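Local coordinates for Poly(A) ribonuclease pop2 (Schizosaccharomyces pombe, PDB 2P51), which removes poly(A) tails from mRNA as a 3'-exoribonuclease, the catalytic deadenylase subunit of the CCR4-NOT complex, at residues Asp51-Ala59 with Met118-Leu127. Numbering follows the deposited sequence.
With MG (magnesium ion), chain C; MG (magnesium ion), chain B.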
loop_
_atom_site.group_PDB
_atom_site.type_symbol
_atom_site.label_atom_id
_atom_site.label_comp_id
_atom_site.label_asym_id
_atom_site.label_seq_id
_atom_site.Cartn_x
_atom_site.Cartn_y
_atom_site.Cartn_z
ATOM N N ASP A 51 -0.975 -0.532 -2.021
ATOM C CA ASP A 51 -1.242 0.895 -1.864
ATOM C C ASP A 51 -2.263 1.089 -0.744
ATOM O O ASP A 51 -2.958 0.080 -0.429
ATOM C CB ASP A 51 -1.796 1.549 -3.146
ATOM C CG ASP A 51 -1.886 3.069 -3.056
ATOM O OD1 ASP A 51 -1.008 3.667 -2.383
ATOM O OD2 ASP A 51 -2.832 3.600 -3.669
ATOM N N THR A 52 -2.386 2.305 -0.199
ATOM C CA THR A 52 -3.468 2.533 0.752
ATOM C C THR A 52 -4.129 3.880 0.429
ATOM O O THR A 52 -3.530 4.737 -0.209
ATOM C CB THR A 52 -3.034 2.617 2.237
ATOM O OG1 THR A 52 -2.364 3.855 2.475
ATOM C CG2 THR A 52 -2.104 1.435 2.613
ATOM N N GLU A 53 -5.388 4.049 0.830
ATOM C CA GLU A 53 -5.991 5.369 0.799
ATOM C C GLU A 53 -6.295 5.748 2.271
ATOM O O GLU A 53 -6.674 4.886 3.088
ATOM C CB GLU A 53 -7.264 5.429 -0.035
ATOM C CG GLU A 53 -7.150 4.957 -1.476
ATOM C CD GLU A 53 -6.128 5.692 -2.296
ATOM O OE1 GLU A 53 -5.940 6.904 -2.142
ATOM O OE2 GLU A 53 -5.465 5.020 -3.145
ATOM N N PHE A 54 -6.167 7.012 2.607
ATOM C CA PHE A 54 -6.325 7.523 3.961
ATOM C C PHE A 54 -6.664 9.006 3.836
ATOM O O PHE A 54 -6.573 9.560 2.725
ATOM C CB PHE A 54 -5.044 7.282 4.759
ATOM C CG PHE A 54 -3.793 7.804 4.074
ATOM C CD1 PHE A 54 -3.381 9.124 4.245
ATOM C CD2 PHE A 54 -3.025 6.945 3.283
ATOM C CE1 PHE A 54 -2.241 9.594 3.630
ATOM C CE2 PHE A 54 -1.893 7.421 2.641
ATOM C CZ PHE A 54 -1.511 8.745 2.839
ATOM N N PRO A 55 -7.120 9.634 4.890
ATOM C CA PRO A 55 -7.702 10.991 4.740
ATOM C C PRO A 55 -6.700 12.129 4.735
ATOM O O PRO A 55 -6.936 13.211 5.296
ATOM C CB PRO A 55 -8.666 11.084 5.924
ATOM C CG PRO A 55 -8.276 10.077 6.916
ATOM C CD PRO A 55 -7.301 9.115 6.273
ATOM N N GLY A 56 -5.567 11.902 4.066
ATOM C CA GLY A 56 -4.638 12.989 3.823
ATOM C C GLY A 56 -3.748 13.312 5.011
ATOM O O GLY A 56 -3.532 12.447 5.865
ATOM N N VAL A 57 -3.207 14.504 5.017
ATOM C CA VAL A 57 -2.403 15.087 6.078
ATOM C C VAL A 57 -3.167 16.288 6.652
ATOM O O VAL A 57 -3.572 17.193 5.868
ATOM C CB VAL A 57 -1.048 15.542 5.518
ATOM C CG1 VAL A 57 -0.203 16.337 6.517
ATOM C CG2 VAL A 57 -0.322 14.268 5.061
ATOM N N VAL A 58 -3.348 16.334 7.961
ATOM C CA VAL A 58 -4.099 17.464 8.526
ATOM C C VAL A 58 -3.152 18.407 9.251
ATOM O O VAL A 58 -3.451 19.566 9.481
ATOM C CB VAL A 58 -5.210 17.049 9.492
ATOM C CG1 VAL A 58 -6.214 16.166 8.747
ATOM C CG2 VAL A 58 -4.660 16.346 10.729
ATOM N N ALA A 59 -1.972 17.916 9.631
ATOM C CA ALA A 59 -1.065 18.845 10.270
ATOM C C ALA A 59 0.407 18.528 10.070
ATOM O O ALA A 59 0.814 17.412 9.766
ATOM C CB ALA A 59 -1.358 18.882 11.772
ATOM N N MET A 118 -11.583 12.183 12.185
ATOM C CA MET A 118 -10.779 13.307 11.722
ATOM C C MET A 118 -10.312 13.125 10.295
ATOM O O MET A 118 -10.067 11.976 9.878
ATOM C CB MET A 118 -9.549 13.439 12.627
ATOM C CG MET A 118 -9.909 13.629 14.083
ATOM S SD MET A 118 -8.478 13.838 15.157
ATOM C CE MET A 118 -7.893 12.132 15.235
ATOM N N TYR A 119 -10.113 14.192 9.534
ATOM C CA TYR A 119 -9.674 14.025 8.134
ATOM C C TYR A 119 -9.402 15.365 7.503
ATOM O O TYR A 119 -9.954 16.375 7.998
ATOM C CB TYR A 119 -10.732 13.353 7.276
ATOM C CG TYR A 119 -12.166 13.850 7.400
ATOM C CD1 TYR A 119 -12.641 14.970 6.739
ATOM C CD2 TYR A 119 -13.072 13.155 8.203
ATOM C CE1 TYR A 119 -13.971 15.363 6.884
ATOM C CE2 TYR A 119 -14.382 13.517 8.359
ATOM C CZ TYR A 119 -14.818 14.645 7.693
ATOM O OH TYR A 119 -16.113 15.072 7.796
ATOM N N ALA A 120 -8.633 15.387 6.442
ATOM C CA ALA A 120 -8.563 16.608 5.658
ATOM C C ALA A 120 -9.801 16.655 4.776
ATOM O O ALA A 120 -9.973 15.683 4.052
ATOM C CB ALA A 120 -7.330 16.622 4.791
ATOM N N PRO A 121 -10.611 17.700 4.823
ATOM C CA PRO A 121 -11.775 17.764 3.925
ATOM C C PRO A 121 -11.396 17.590 2.467
ATOM O O PRO A 121 -12.144 16.916 1.733
ATOM C CB PRO A 121 -12.329 19.182 4.167
ATOM C CG PRO A 121 -11.990 19.399 5.599
ATOM C CD PRO A 121 -10.591 18.856 5.745
ATOM N N GLU A 122 -10.268 18.172 2.058
ATOM C CA GLU A 122 -9.879 18.011 0.645
ATOM C C GLU A 122 -9.744 16.533 0.243
ATOM O O GLU A 122 -10.098 16.101 -0.859
ATOM C CB GLU A 122 -8.561 18.730 0.427
ATOM C CG GLU A 122 -8.625 20.222 0.569
ATOM C CD GLU A 122 -8.523 20.808 1.959
ATOM O OE1 GLU A 122 -8.523 20.018 2.947
ATOM O OE2 GLU A 122 -8.444 22.061 2.060
ATOM N N SER A 123 -9.177 15.739 1.147
ATOM C CA SER A 123 -8.928 14.320 0.813
ATOM C C SER A 123 -10.223 13.553 0.687
ATOM O O SER A 123 -10.379 12.685 -0.163
ATOM C CB SER A 123 -8.060 13.694 1.893
ATOM O OG SER A 123 -6.749 14.255 1.878
ATOM N N ILE A 124 -11.181 13.874 1.573
ATOM C CA ILE A 124 -12.504 13.198 1.496
ATOM C C ILE A 124 -13.160 13.553 0.175
ATOM O O ILE A 124 -13.784 12.724 -0.487
ATOM C CB ILE A 124 -13.403 13.587 2.699
ATOM C CG1 ILE A 124 -12.830 13.120 4.039
ATOM C CG2 ILE A 124 -14.879 13.169 2.558
ATOM C CD1 ILE A 124 -12.312 11.705 4.079
ATOM N N GLU A 125 -13.016 14.810 -0.236
ATOM C CA GLU A 125 -13.613 15.213 -1.506
ATOM C C GLU A 125 -12.952 14.471 -2.661
ATOM O O GLU A 125 -13.593 13.979 -3.598
ATOM C CB GLU A 125 -13.500 16.739 -1.738
ATOM C CG GLU A 125 -14.172 17.092 -3.060
ATOM C CD GLU A 125 -15.666 16.820 -3.066
ATOM O OE1 GLU A 125 -16.190 16.456 -4.149
ATOM O OE2 GLU A 125 -16.271 16.980 -1.992
ATOM N N LEU A 126 -11.633 14.378 -2.622
ATOM C CA LEU A 126 -10.911 13.663 -3.704
ATOM C C LEU A 126 -11.317 12.195 -3.726
ATOM O O LEU A 126 -11.541 11.623 -4.804
ATOM C CB LEU A 126 -9.422 13.770 -3.461
ATOM C CG LEU A 126 -8.453 13.046 -4.399
ATOM C CD1 LEU A 126 -8.588 13.515 -5.858
ATOM C CD2 LEU A 126 -7.028 13.343 -3.916
ATOM N N LEU A 127 -11.406 11.602 -2.527
ATOM C CA LEU A 127 -11.786 10.173 -2.498
ATOM C C LEU A 127 -13.209 9.956 -2.988
ATOM O O LEU A 127 -13.563 8.985 -3.668
ATOM C CB LEU A 127 -11.581 9.626 -1.070
ATOM C CG LEU A 127 -10.105 9.440 -0.703
ATOM C CD1 LEU A 127 -9.912 9.251 0.806
ATOM C CD2 LEU A 127 -9.442 8.259 -1.461
HETATM MG MG MG C . -3.658 5.459 -4.109
HETATM MG MG MG B . 0.470 5.072 -2.183
HETATM O O HOH W 1 -0.551 6.228 -0.809
HETATM O O HOH W 2 -2.875 6.269 -2.304
HETATM O O HOH W 3 1.722 4.157 -3.541
HETATM O O HOH W 4 -0.414 6.159 -3.618
HETATM O O HOH W 5 2.087 6.455 -2.062
#
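With CG anti to the carbonyl carbon in both E53 (chi1 -55°) and L127, the two side chains meet across the contact, and a bend at chi2 (-58°) turns the carboxylate of E53 toward the metal. CD2 of L127 lies 3.8 Å from both CB and OE1 of E53, so the methyl borders the aliphatic part and one carboxylate oxygen. At the far end of the bent chain, OE2 of E53 binds one magnesium ion at 2.1 Å. D51 bridges both ions, with OD2 on that same ion and OD1 on the second at 2.0 Å; D241 completes the protein ligands of the first and D172 those of the second. L127 is thus an apolar second-shell neighbour of a metal ligand.

Farther along, the loop after the strand lies against the start of helix 121-129. The amide N of A120, the N-cap residue, donates to O of P55 at 3.0 Å, nearly straight (167°) and in the carbonyl plane. Next to this bond the P55 ring crosses the Y119 side chain at about a right angle, CB to CB 3.4 Å, and CD1 of I124 reaches P55 CB. CB of S123, in the first helical turn, lies 3.5 Å from C of P55. CG1 of V58 rests on the Y119-A120 peptide, 3.4 Å from N of A120.

Strand 47-53, ending in the D-x-E pair, supplies the first two acidic residues of the two-metal DEDD nuclease site, within the RNase H-like fold.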